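SH2 domain-containing protein 3C (Homo sapiens, PDB 3T6G) acts as an adapter in integrin-mediated adhesion and migration, its C-terminal Cdc25-homology domain held closed, unable to catalyse nucleotide exchange but suited to binding BCAR1. Local coordinates at residues 46-51 against 268-273; 64-69 against 84-89; 113-118 against 305-310; 137-142 against 183-188. The protein carries 2 engineered substitutions. All coordinates share one frame; numbering follows the deposited sequence.

In the fold
Four contacts of one all-helical Cdc25-homology domain illustrate how chemistry follows depth. Interactions 2 and 3 are buried and mainly apolar: a methionine packed on a helix-ending turn, and leucines joining helix 93-115 to helix 296-314. They lie on opposite sides of the chain's centre, about 33 Å apart between centres. Interactions 1 and 4 are only partly buried, and in both an arginine does much of the work, through a long salt bridge at residues 46-51 against 268-273 and a cation-pi contact at 137-142 against 183-188. These two also touch directly: Arg-51 NE of interaction 1 makes a salt bridge to Glu-137 OE1 of interaction 4, 2.7 Å away, joining helices 50-64 and 121-140.

Interaction 1. Residues 46-51 against 268-273; sequences AEVDAR and QARPEL
Arg-270 is the first residue of 268-273 to meet the other segment, and it does so with two parts of its guanidinium group. NH1 faces Glu-47 OE1 at 3.5 Å, a long salt bridge made near the edge of the guanidinium plane. The carboxylate does not lie flat against it: the two planes are 62° apart, and OE1 alone is near NH1. Over one guanidinium face sits Val-48 CG2, about 4.1 Å above the plane and displaced toward its rim. The side chain gets there because CG is turned anti to the carbonyl carbon (chi1 -39°) and the chain then runs extended to NE. Its backbone is engaged as well, the N bonded to His-56 and the O receiving a weak bond from the N of Leu-273.

Next of note is Glu-272, whose OE1 lies 5.4 Å from Glu-47 OE2. The two carboxylates probably repel each other mildly, while Lys-40 offers Glu-47 OE2 a weak, long ion pair. Leu-273 closes the walk with purely apolar contact, CD1 against Val-48 CG1 at 4.0 Å. Val-48 therefore serves both partners, one methyl turned to the charged arginine and the other to the buried leucine.

In the Cdc25-homology fold the contact ties the opening turn of helix 271-276 to the short link between helices 35-46 and 50-64. Asp-49 caps the start of the latter helix through Thr-52 N, Lys-130 of helix 121-140 binds the O of Val-48, and Leu-273 rests on Leu-53 and His-56 of helix 50-64.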
loop_
_atom_site.group_PDB
_atom_site.type_symbol
_atom_site.label_atom_id
_atom_site.label_comp_id
_atom_site.label_asym_id
_atom_site.label_seq_id
_atom_site.Cartn_x
_atom_site.Cartn_y
_atom_site.Cartn_z
ATOM N N ALA A 46 -10.234 23.605 -7.636
ATOM C CA ALA A 46 -10.893 24.111 -8.848
ATOM C C ALA A 46 -10.002 24.963 -9.751
ATOM O O ALA A 46 -10.144 24.915 -10.972
ATOM C CB ALA A 46 -12.148 24.888 -8.492
ATOM N N GLU A 47 -9.105 25.744 -9.149
ATOM C CA GLU A 47 -8.291 26.727 -9.882
ATOM C C GLU A 47 -7.525 26.086 -11.014
ATOM O O GLU A 47 -7.064 26.762 -11.926
ATOM C CB GLU A 47 -7.262 27.410 -8.960
ATOM C CG GLU A 47 -7.800 28.511 -8.048
ATOM C CD GLU A 47 -6.738 29.084 -7.100
ATOM O OE1 GLU A 47 -5.526 28.998 -7.422
ATOM O OE2 GLU A 47 -7.119 29.615 -6.027
ATOM N N VAL A 48 -7.366 24.774 -10.954
ATOM C CA VAL A 48 -6.345 24.176 -11.775
ATOM C C VAL A 48 -6.794 22.854 -12.396
ATOM O O VAL A 48 -7.600 22.123 -11.822
ATOM C CB VAL A 48 -5.030 24.051 -10.968
ATOM C CG1 VAL A 48 -4.891 22.671 -10.324
ATOM C CG2 VAL A 48 -3.851 24.355 -11.853
ATOM N N ASP A 49 -6.268 22.558 -13.577
ATOM C CA ASP A 49 -6.732 21.411 -14.326
ATOM C C ASP A 49 -6.334 20.078 -13.654
ATOM O O ASP A 49 -5.559 20.063 -12.714
ATOM C CB ASP A 49 -6.242 21.509 -15.774
ATOM C CG ASP A 49 -4.757 21.230 -15.918
ATOM O OD1 ASP A 49 -4.149 20.632 -15.002
ATOM O OD2 ASP A 49 -4.198 21.586 -16.971
ATOM N N ALA A 50 -6.866 18.965 -14.142
ATOM C CA ALA A 50 -6.608 17.664 -13.530
ATOM C C ALA A 50 -5.140 17.264 -13.599
ATOM O O ALA A 50 -4.636 16.623 -12.685
ATOM C CB ALA A 50 -7.444 16.607 -14.184
ATOM N N ARG A 51 -4.463 17.638 -14.678
ATOM C CA ARG A 51 -3.071 17.261 -14.868
ATOM C C ARG A 51 -2.144 17.874 -13.810
ATOM O O ARG A 51 -1.344 17.163 -13.208
ATOM C CB ARG A 51 -2.583 17.577 -16.277
ATOM C CG ARG A 51 -1.120 17.226 -16.490
ATOM C CD ARG A 51 -0.782 17.056 -17.965
ATOM N NE ARG A 51 -1.586 16.012 -18.602
ATOM C CZ ARG A 51 -1.765 15.903 -19.918
ATOM N NH1 ARG A 51 -1.204 16.774 -20.746
ATOM N NH2 ARG A 51 -2.515 14.926 -20.413
ATOM N N GLN A 268 6.796 23.246 -11.542
ATOM C CA GLN A 268 6.623 24.514 -10.840
ATOM C C GLN A 268 5.473 24.418 -9.848
ATOM O O GLN A 268 4.309 24.664 -10.195
ATOM C CB GLN A 268 6.404 25.661 -11.836
ATOM C CG GLN A 268 7.646 26.011 -12.670
ATOM C CD GLN A 268 7.428 27.184 -13.638
ATOM O OE1 GLN A 268 6.415 27.897 -13.574
ATOM N NE2 GLN A 268 8.388 27.383 -14.540
ATOM N N ALA A 269 5.795 24.051 -8.613
ATOM C CA ALA A 269 4.747 23.689 -7.664
ATOM C C ALA A 269 4.100 24.910 -7.055
ATOM O O ALA A 269 4.779 25.880 -6.742
ATOM C CB ALA A 269 5.288 22.768 -6.561
ATOM N N ARG A 270 2.784 24.856 -6.880
ATOM C CA ARG A 270 2.099 25.882 -6.115
ATOM C C ARG A 270 1.965 25.406 -4.680
ATOM O O ARG A 270 1.159 24.530 -4.386
ATOM C CB ARG A 270 0.715 26.160 -6.684
ATOM C CG ARG A 270 0.646 26.159 -8.192
ATOM C CD ARG A 270 -0.803 26.206 -8.624
ATOM N NE ARG A 270 -0.975 26.806 -9.941
ATOM C CZ ARG A 270 -1.867 27.753 -10.197
ATOM N NH1 ARG A 270 -2.655 28.191 -9.222
ATOM N NH2 ARG A 270 -1.974 28.261 -11.419
ATOM N N PRO A 271 2.772 25.976 -3.785
ATOM C CA PRO A 271 2.757 25.780 -2.337
ATOM C C PRO A 271 1.401 25.374 -1.752
ATOM O O PRO A 271 1.314 24.324 -1.094
ATOM C CB PRO A 271 3.172 27.157 -1.804
ATOM C CG PRO A 271 3.712 27.940 -3.036
ATOM C CD PRO A 271 3.805 26.946 -4.163
ATOM N N GLU A 272 0.367 26.181 -1.979
ATOM C CA GLU A 272 -0.937 25.944 -1.345
ATOM C C GLU A 272 -1.520 24.618 -1.780
ATOM O O GLU A 272 -2.180 23.917 -1.014
ATOM C CB GLU A 272 -1.919 27.059 -1.679
ATOM C CG GLU A 272 -1.392 28.461 -1.429
ATOM C CD GLU A 272 -2.504 29.495 -1.441
ATOM O OE1 GLU A 272 -3.039 29.781 -2.536
ATOM O OE2 GLU A 272 -2.854 30.004 -0.353
ATOM N N LEU A 273 -1.261 24.283 -3.029
ATOM C CA LEU A 273 -1.743 23.050 -3.597
ATOM C C LEU A 273 -1.042 21.893 -2.919
ATOM O O LEU A 273 -1.694 20.907 -2.564
ATOM C CB LEU A 273 -1.479 23.034 -5.096
ATOM C CG LEU A 273 -2.681 22.956 -6.025
ATOM C CD1 LEU A 273 -2.183 22.595 -7.409
ATOM C CD2 LEU A 273 -3.655 21.897 -5.536
#

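Interaction 2. Residues 64-69 against 84-89; sequences VARILG and MELLTL
Met-84 packs against Ile-67 and Ala-65 along most of its length. From CB the chain sets out beside its own backbone N, and CG comes to 4.2 Å from Ile-67 CG1. SD follows, passing Ile-67 CD1 at the same separation. Bends at chi2 (-54°) and chi3 (91°) then fold the terminal methyl back, so that CE lies 3.8 Å from Ile-67 CD1 and 4.1 Å from Ala-65 CB, with Ala-65 O at a similar distance. An alanine at Ile-67 would remove the branch that lies along CG, SD and CE, and the methionine tip would probably be less firmly held and freer to turn.

Met-84 is received by the turn that ends helix 50-64 and the residue that follows it. A Schellman motif closes the helix: Arg-66 adopts positive phi (55°) while two backbone bonds return to the last helical turn. Backbone bonding between Arg-66 and Gly-83 ties this turn to the start of helix 83-86. From the turn the Arg-66 side chain runs extended, bringing NH1 to 3.7 Å from Leu-86 CD2. NH1 merely packs on the methyl; its salt bridge is to Glu-11. Met-78 of helix 72-78 touches both Arg-66 and Leu-86.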
loop_
_atom_site.group_PDB
_atom_site.type_symbol
_atom_site.label_atom_id
_atom_site.label_comp_id
_atom_site.label_asym_id
_atom_site.label_seq_id
_atom_site.Cartn_x
_atom_site.Cartn_y
_atom_site.Cartn_z
ATOM N N VAL A 64 6.553 11.106 0.596
ATOM C CA VAL A 64 6.096 10.398 1.779
ATOM C C VAL A 64 6.512 8.947 1.683
ATOM O O VAL A 64 6.884 8.322 2.671
ATOM C CB VAL A 64 4.565 10.451 1.922
ATOM C CG1 VAL A 64 4.082 9.430 2.956
ATOM C CG2 VAL A 64 4.103 11.864 2.299
ATOM N N ALA A 65 6.447 8.415 0.477
ATOM C CA ALA A 65 6.772 7.021 0.251
ATOM C C ALA A 65 8.277 6.797 0.135
ATOM O O ALA A 65 8.711 5.684 -0.128
ATOM C CB ALA A 65 6.106 6.553 -1.025
ATOM N N ARG A 66 9.064 7.863 0.286
ATOM C CA ARG A 66 10.512 7.783 0.076
ATOM C C ARG A 66 10.896 7.231 -1.276
ATOM O O ARG A 66 11.740 6.354 -1.377
ATOM C CB ARG A 66 11.194 6.990 1.203
ATOM C CG ARG A 66 10.745 7.565 2.525
ATOM C CD ARG A 66 11.351 6.904 3.672
ATOM N NE ARG A 66 10.474 7.056 4.817
ATOM C CZ ARG A 66 10.758 6.587 6.023
ATOM N NH1 ARG A 66 11.903 5.933 6.220
ATOM N NH2 ARG A 66 9.896 6.771 7.021
ATOM N N ILE A 67 10.277 7.774 -2.315
ATOM C CA ILE A 67 10.736 7.599 -3.689
ATOM C C ILE A 67 11.544 8.833 -4.110
ATOM O O ILE A 67 12.437 8.741 -4.962
ATOM C CB ILE A 67 9.528 7.354 -4.635
ATOM C CG1 ILE A 67 8.957 5.957 -4.370
ATOM C CG2 ILE A 67 9.916 7.500 -6.119
ATOM C CD1 ILE A 67 7.586 5.730 -4.977
ATOM N N LEU A 68 11.224 9.985 -3.507
ATOM C CA LEU A 68 11.970 11.217 -3.745
ATOM C C LEU A 68 12.356 11.840 -2.420
ATOM O O LEU A 68 11.761 11.522 -1.387
ATOM C CB LEU A 68 11.127 12.257 -4.511
ATOM C CG LEU A 68 10.730 12.090 -5.976
ATOM C CD1 LEU A 68 9.716 13.164 -6.311
ATOM C CD2 LEU A 68 11.917 12.146 -6.920
ATOM N N GLY A 69 13.308 12.771 -2.469
ATOM C CA GLY A 69 13.747 13.501 -1.288
ATOM C C GLY A 69 14.466 12.610 -0.282
ATOM O O GLY A 69 14.442 12.881 0.925
ATOM N N MET A 84 10.338 1.869 -1.212
ATOM C CA MET A 84 9.676 0.745 -1.830
ATOM C C MET A 84 10.213 -0.524 -1.228
ATOM O O MET A 84 9.452 -1.463 -0.967
ATOM C CB MET A 84 9.866 0.740 -3.351
ATOM C CG MET A 84 9.024 1.778 -4.123
ATOM S SD MET A 84 7.235 1.718 -3.810
ATOM C CE MET A 84 7.085 2.868 -2.463
ATOM N N GLU A 85 11.529 -0.555 -1.023
ATOM C CA GLU A 85 12.192 -1.692 -0.392
ATOM C C GLU A 85 11.810 -1.749 1.072
ATOM O O GLU A 85 11.460 -2.806 1.594
ATOM C CB GLU A 85 13.700 -1.592 -0.544
ATOM C CG GLU A 85 14.461 -2.660 0.195
ATOM C CD GLU A 85 15.814 -2.932 -0.444
ATOM O OE1 GLU A 85 16.158 -2.194 -1.396
ATOM O OE2 GLU A 85 16.522 -3.875 -0.008
ATOM N N LEU A 86 11.812 -0.593 1.718
ATOM C CA LEU A 86 11.517 -0.537 3.144
ATOM C C LEU A 86 10.171 -1.156 3.499
ATOM O O LEU A 86 10.028 -1.758 4.559
ATOM C CB LEU A 86 11.595 0.898 3.688
ATOM C CG LEU A 86 11.310 0.934 5.198
ATOM C CD1 LEU A 86 12.364 0.105 5.938
ATOM C CD2 LEU A 86 11.245 2.335 5.795
ATOM N N LEU A 87 9.174 -1.010 2.631
ATOM C CA LEU A 87 7.827 -1.460 3.004
ATOM C C LEU A 87 7.552 -2.968 2.852
ATOM O O LEU A 87 6.459 -3.428 3.174
ATOM C CB LEU A 87 6.730 -0.595 2.361
ATOM C CG LEU A 87 6.823 -0.268 0.877
ATOM C CD1 LEU A 87 6.503 -1.489 0.068
ATOM C CD2 LEU A 87 5.858 0.842 0.550
ATOM N N THR A 88 8.544 -3.721 2.380
ATOM C CA THR A 88 8.477 -5.175 2.405
ATOM C C THR A 88 9.087 -5.735 3.693
ATOM O O THR A 88 8.812 -6.866 4.080
ATOM C CB THR A 88 9.256 -5.796 1.241
ATOM O OG1 THR A 88 10.659 -5.730 1.522
ATOM C CG2 THR A 88 8.952 -5.079 -0.066
ATOM N N LEU A 89 9.932 -4.943 4.339
ATOM C CA LEU A 89 10.684 -5.380 5.509
ATOM C C LEU A 89 9.886 -5.233 6.801
ATOM O O LEU A 89 8.960 -4.443 6.877
ATOM C CB LEU A 89 12.006 -4.617 5.612
ATOM C CG LEU A 89 13.096 -5.118 4.676
ATOM C CD1 LEU A 89 12.665 -6.430 4.093
ATOM C CD2 LEU A 89 13.359 -4.121 3.579
#

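Interaction 3. Residues 113-118 against 305-310; sequences DILGST and KVLTAL. Engineered in segment 113-118: Ser-117 (natural residue Cys).
Leu-115 and Leu-307 cross at about a right angle, meeting through single methyls: CD1 of Leu-115 and CD2 of Leu-307 are 3.5 Å apart. The bond from CA to CB of Leu-115 points at the facing helix, whereas Leu-307 starts out aside and only its end approaches. Leu-310, one turn further along, also has its CB directed at the other segment, and its contact is made near the backbone, CB to CB of Leu-115 at 4.1 Å. With their CA atoms only 6.4 Å apart, Leu-115 and Leu-310 mark where the two segments come nearest. For Leu-115, having CG beside the backbone N (chi1 -56°) carries its branch on toward Leu-307, so one leucine spans two residues spaced i and i+3. Thr-308, between them in sequence, points away from the contact.

Ile-160, Leu-163 and Leu-314 also touch Leu-115, while Gln-159 and Met-157 touch Leu-307. Leu-307 and Leu-310 thus present one side of the C-terminal helix 296-314 to Leu-115 at the end of helix 93-115, and apolar helix-helix packing of this kind builds the all-helical Cdc25-homology fold.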
loop_
_atom_site.group_PDB
_atom_site.type_symbol
_atom_site.label_atom_id
_atom_site.label_comp_id
_atom_site.label_asym_id
_atom_site.label_seq_id
_atom_site.Cartn_x
_atom_site.Cartn_y
_atom_site.Cartn_z
ATOM N N ASP A 113 -15.077 16.909 -1.077
ATOM C CA ASP A 113 -15.077 18.057 -1.959
ATOM C C ASP A 113 -16.292 17.867 -2.831
ATOM O O ASP A 113 -17.073 18.792 -3.052
ATOM C CB ASP A 113 -13.810 18.062 -2.809
ATOM C CG ASP A 113 -13.695 19.296 -3.675
ATOM O OD1 ASP A 113 -14.085 20.378 -3.192
ATOM O OD2 ASP A 113 -13.205 19.182 -4.825
ATOM N N ILE A 114 -16.462 16.632 -3.289
ATOM C CA ILE A 114 -17.596 16.267 -4.118
ATOM C C ILE A 114 -18.941 16.488 -3.423
ATOM O O ILE A 114 -19.832 17.127 -3.980
ATOM C CB ILE A 114 -17.477 14.838 -4.625
ATOM C CG1 ILE A 114 -16.255 14.744 -5.536
ATOM C CG2 ILE A 114 -18.751 14.449 -5.368
ATOM C CD1 ILE A 114 -16.065 13.444 -6.250
ATOM N N LEU A 115 -19.087 15.990 -2.202
ATOM C CA LEU A 115 -20.344 16.175 -1.489
ATOM C C LEU A 115 -20.476 17.607 -1.001
ATOM O O LEU A 115 -21.530 18.006 -0.510
ATOM C CB LEU A 115 -20.448 15.202 -0.333
ATOM C CG LEU A 115 -20.287 13.746 -0.788
ATOM C CD1 LEU A 115 -19.812 12.809 0.358
ATOM C CD2 LEU A 115 -21.585 13.255 -1.408
ATOM N N GLY A 116 -19.398 18.378 -1.131
ATOM C CA GLY A 116 -19.431 19.784 -0.780
ATOM C C GLY A 116 -19.910 20.627 -1.948
ATOM O O GLY A 116 -20.208 21.820 -1.803
ATOM N N SER A 117 -19.977 19.999 -3.118
ATOM C CA SER A 117 -20.459 20.658 -4.322
ATOM C C SER A 117 -21.999 20.656 -4.352
ATOM O O SER A 117 -22.633 19.850 -5.045
ATOM C CB SER A 117 -19.888 19.974 -5.563
ATOM O OG SER A 117 -20.535 20.438 -6.739
ATOM N N THR A 118 -22.586 21.568 -3.581
ATOM C CA THR A 118 -24.017 21.565 -3.330
ATOM C C THR A 118 -24.821 22.394 -4.331
ATOM O O THR A 118 -26.013 22.567 -4.159
ATOM C CB THR A 118 -24.333 22.087 -1.913
ATOM O OG1 THR A 118 -23.701 23.361 -1.725
ATOM C CG2 THR A 118 -23.841 21.104 -0.854
ATOM N N LYS A 305 -19.991 8.005 8.708
ATOM C CA LYS A 305 -21.339 8.475 8.985
ATOM C C LYS A 305 -21.550 9.903 8.440
ATOM O O LYS A 305 -22.637 10.237 7.935
ATOM C CB LYS A 305 -21.646 8.379 10.490
ATOM C CG LYS A 305 -21.639 9.714 11.240
ATOM C CD LYS A 305 -22.873 10.569 10.894
ATOM C CE LYS A 305 -22.896 11.900 11.647
ATOM N NZ LYS A 305 -24.124 12.682 11.335
ATOM N N VAL A 306 -20.512 10.736 8.530
ATOM C CA VAL A 306 -20.622 12.129 8.109
ATOM C C VAL A 306 -20.859 12.222 6.620
ATOM O O VAL A 306 -21.666 13.021 6.159
ATOM C CB VAL A 306 -19.379 12.923 8.448
ATOM C CG1 VAL A 306 -19.374 14.231 7.687
ATOM C CG2 VAL A 306 -19.344 13.181 9.935
ATOM N N LEU A 307 -20.136 11.397 5.877
ATOM C CA LEU A 307 -20.352 11.245 4.454
ATOM C C LEU A 307 -21.795 10.855 4.141
ATOM O O LEU A 307 -22.519 11.620 3.509
ATOM C CB LEU A 307 -19.383 10.207 3.886
ATOM C CG LEU A 307 -17.919 10.645 3.894
ATOM C CD1 LEU A 307 -17.033 9.570 3.292
ATOM C CD2 LEU A 307 -17.772 11.943 3.122
ATOM N N THR A 308 -22.220 9.675 4.588
ATOM C CA THR A 308 -23.536 9.169 4.207
ATOM C C THR A 308 -24.635 10.173 4.499
ATOM O O THR A 308 -25.635 10.199 3.793
ATOM C CB THR A 308 -23.886 7.853 4.899
ATOM O OG1 THR A 308 -23.785 8.028 6.310
ATOM C CG2 THR A 308 -22.946 6.751 4.460
ATOM N N ALA A 309 -24.446 11.009 5.522
ATOM C CA ALA A 309 -25.428 12.060 5.832
ATOM C C ALA A 309 -25.431 13.177 4.792
ATOM O O ALA A 309 -26.488 13.596 4.314
ATOM C CB ALA A 309 -25.192 12.647 7.218
ATOM N N LEU A 310 -24.252 13.682 4.463
ATOM C CA LEU A 310 -24.147 14.668 3.405
ATOM C C LEU A 310 -24.795 14.107 2.153
ATOM O O LEU A 310 -25.594 14.772 1.498
ATOM C CB LEU A 310 -22.683 14.995 3.126
ATOM C CG LEU A 310 -21.970 15.565 4.344
ATOM C CD1 LEU A 310 -20.565 16.092 3.996
ATOM C CD2 LEU A 310 -22.852 16.652 4.938
#

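Interaction 4. Residues 137-142 against 183-188; sequences ELRGTM and KKLKPF
One face of the Phe-188 ring is taken by the guanidinium of Arg-139, with NE over the ring centre; in turn, Phe-188 lies over one face of the guanidinium, shifted toward its rim. The two planes are not parallel but 46° apart. Even so the charge is well centred: CZ stands 3.5 Å from the ring centroid and 9° off its normal, a cation-pi contact. Further back, CD adds a CH-pi contact over the same ring face, 4.0 Å from the centroid. A bend of the arginine at chi3 brings NE over the ring, and Phe-188, its CG anti to the backbone N (chi1 180°), extends from helix 175-193 to meet it.

Leu-185, a turn earlier, supports the aliphatic part, with CD2 4.0 Å from Arg-139 CD. Phe-148 of helix 145-155 also touches Arg-139, and Met-152 of that helix touches Leu-185, so a third helix borders the junction. A serine in place of Phe-188 would take away the ring, and the guanidinium would probably lose its pi partner and be set free to swing. The ring's electron-rich face probably stabilises the arginine charge at this partly buried site, while CD and Leu-185 make the rest of the contact apolar.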
loop_
_atom_site.group_PDB
_atom_site.type_symbol
_atom_site.label_atom_id
_atom_site.label_comp_id
_atom_site.label_asym_id
_atom_site.label_seq_id
_atom_site.Cartn_x
_atom_site.Cartn_y
_atom_site.Cartn_z
ATOM N N GLU A 137 -5.325 10.760 -15.268
ATOM C CA GLU A 137 -4.010 11.392 -15.363
ATOM C C GLU A 137 -2.991 10.702 -14.437
ATOM O O GLU A 137 -1.889 10.337 -14.842
ATOM C CB GLU A 137 -4.113 12.878 -15.027
ATOM C CG GLU A 137 -4.716 13.720 -16.128
ATOM C CD GLU A 137 -3.776 13.863 -17.299
ATOM O OE1 GLU A 137 -2.553 13.974 -17.065
ATOM O OE2 GLU A 137 -4.254 13.846 -18.453
ATOM N N LEU A 138 -3.370 10.539 -13.183
ATOM C CA LEU A 138 -2.573 9.768 -12.257
ATOM C C LEU A 138 -2.138 8.454 -12.900
ATOM O O LEU A 138 -0.972 8.060 -12.826
ATOM C CB LEU A 138 -3.383 9.520 -10.990
ATOM C CG LEU A 138 -3.577 10.808 -10.201
ATOM C CD1 LEU A 138 -4.587 10.667 -9.069
ATOM C CD2 LEU A 138 -2.214 11.305 -9.692
ATOM N N ARG A 139 -3.064 7.791 -13.577
ATOM C CA ARG A 139 -2.757 6.465 -14.079
ATOM C C ARG A 139 -1.885 6.493 -15.309
ATOM O O ARG A 139 -1.030 5.628 -15.485
ATOM C CB ARG A 139 -4.029 5.698 -14.391
ATOM C CG ARG A 139 -3.945 4.973 -15.705
ATOM C CD ARG A 139 -4.838 3.781 -15.709
ATOM N NE ARG A 139 -4.178 2.694 -16.398
ATOM C CZ ARG A 139 -4.479 2.311 -17.626
ATOM N NH1 ARG A 139 -5.450 2.930 -18.283
ATOM N NH2 ARG A 139 -3.820 1.304 -18.186
ATOM N N GLY A 140 -2.103 7.486 -16.162
ATOM C CA GLY A 140 -1.488 7.499 -17.477
ATOM C C GLY A 140 -0.331 8.458 -17.620
ATOM O O GLY A 140 0.744 8.083 -18.065
ATOM N N THR A 141 -0.551 9.709 -17.260
ATOM C CA THR A 141 0.498 10.705 -17.368
ATOM C C THR A 141 1.545 10.496 -16.270
ATOM O O THR A 141 2.741 10.386 -16.550
ATOM C CB THR A 141 -0.084 12.128 -17.280
ATOM O OG1 THR A 141 -1.008 12.326 -18.351
ATOM C CG2 THR A 141 1.004 13.137 -17.414
ATOM N N MET A 142 1.081 10.420 -15.027
ATOM C CA MET A 142 1.962 10.316 -13.869
ATOM C C MET A 142 2.467 8.910 -13.526
ATOM O O MET A 142 3.422 8.776 -12.766
ATOM C CB MET A 142 1.261 10.891 -12.636
ATOM C CG MET A 142 0.980 12.377 -12.723
ATOM S SD MET A 142 2.202 13.195 -13.751
ATOM C CE MET A 142 3.484 13.427 -12.536
ATOM N N LYS A 183 -15.363 1.544 -18.147
ATOM C CA LYS A 183 -14.861 0.606 -19.136
ATOM C C LYS A 183 -13.337 0.543 -19.222
ATOM O O LYS A 183 -12.793 -0.371 -19.833
ATOM C CB LYS A 183 -15.465 0.931 -20.510
ATOM C CG LYS A 183 -16.959 0.597 -20.635
ATOM C CD LYS A 183 -17.205 -0.912 -20.646
ATOM C CE LYS A 183 -18.674 -1.248 -20.860
ATOM N NZ LYS A 183 -18.918 -2.727 -20.870
ATOM N N LYS A 184 -12.644 1.506 -18.624
ATOM C CA LYS A 184 -11.183 1.517 -18.697
ATOM C C LYS A 184 -10.540 1.479 -17.325
ATOM O O LYS A 184 -9.797 0.556 -17.007
ATOM C CB LYS A 184 -10.684 2.740 -19.468
ATOM C CG LYS A 184 -11.174 2.802 -20.915
ATOM C CD LYS A 184 -10.590 1.689 -21.770
ATOM C CE LYS A 184 -11.232 1.659 -23.146
ATOM N NZ LYS A 184 -11.009 0.348 -23.832
ATOM N N LEU A 185 -10.847 2.485 -16.516
ATOM C CA LEU A 185 -10.186 2.670 -15.244
ATOM C C LEU A 185 -10.548 1.620 -14.228
ATOM O O LEU A 185 -9.664 1.052 -13.574
ATOM C CB LEU A 185 -10.520 4.046 -14.672
ATOM C CG LEU A 185 -10.103 5.176 -15.594
ATOM C CD1 LEU A 185 -10.361 6.533 -14.937
ATOM C CD2 LEU A 185 -8.639 4.979 -15.963
ATOM N N LYS A 186 -11.847 1.401 -14.065
ATOM C CA LYS A 186 -12.356 0.501 -13.032
ATOM C C LYS A 186 -11.799 -0.920 -13.146
ATOM O O LYS A 186 -11.349 -1.506 -12.146
ATOM C CB LYS A 186 -13.881 0.467 -13.047
ATOM C CG LYS A 186 -14.481 0.653 -11.674
ATOM C CD LYS A 186 -15.966 0.854 -11.748
ATOM C CE LYS A 186 -16.558 0.974 -10.364
ATOM N NZ LYS A 186 -18.000 1.344 -10.456
ATOM N N PRO A 187 -11.827 -1.470 -14.366
ATOM C CA PRO A 187 -11.368 -2.835 -14.649
ATOM C C PRO A 187 -9.845 -2.946 -14.682
ATOM O O PRO A 187 -9.297 -4.039 -14.535
ATOM C CB PRO A 187 -11.965 -3.139 -16.034
ATOM C CG PRO A 187 -13.042 -2.072 -16.250
ATOM C CD PRO A 187 -12.538 -0.867 -15.505
ATOM N N PHE A 188 -9.166 -1.826 -14.887
ATOM C CA PHE A 188 -7.710 -1.798 -14.795
ATOM C C PHE A 188 -7.332 -2.035 -13.347
ATOM O O PHE A 188 -6.513 -2.887 -13.021
ATOM C CB PHE A 188 -7.194 -0.438 -15.236
ATOM C CG PHE A 188 -5.695 -0.297 -15.176
ATOM C CD1 PHE A 188 -4.889 -0.913 -16.118
ATOM C CD2 PHE A 188 -5.098 0.485 -14.200
ATOM C CE1 PHE A 188 -3.513 -0.764 -16.073
ATOM C CE2 PHE A 188 -3.717 0.647 -14.156
ATOM C CZ PHE A 188 -2.927 0.022 -15.090
#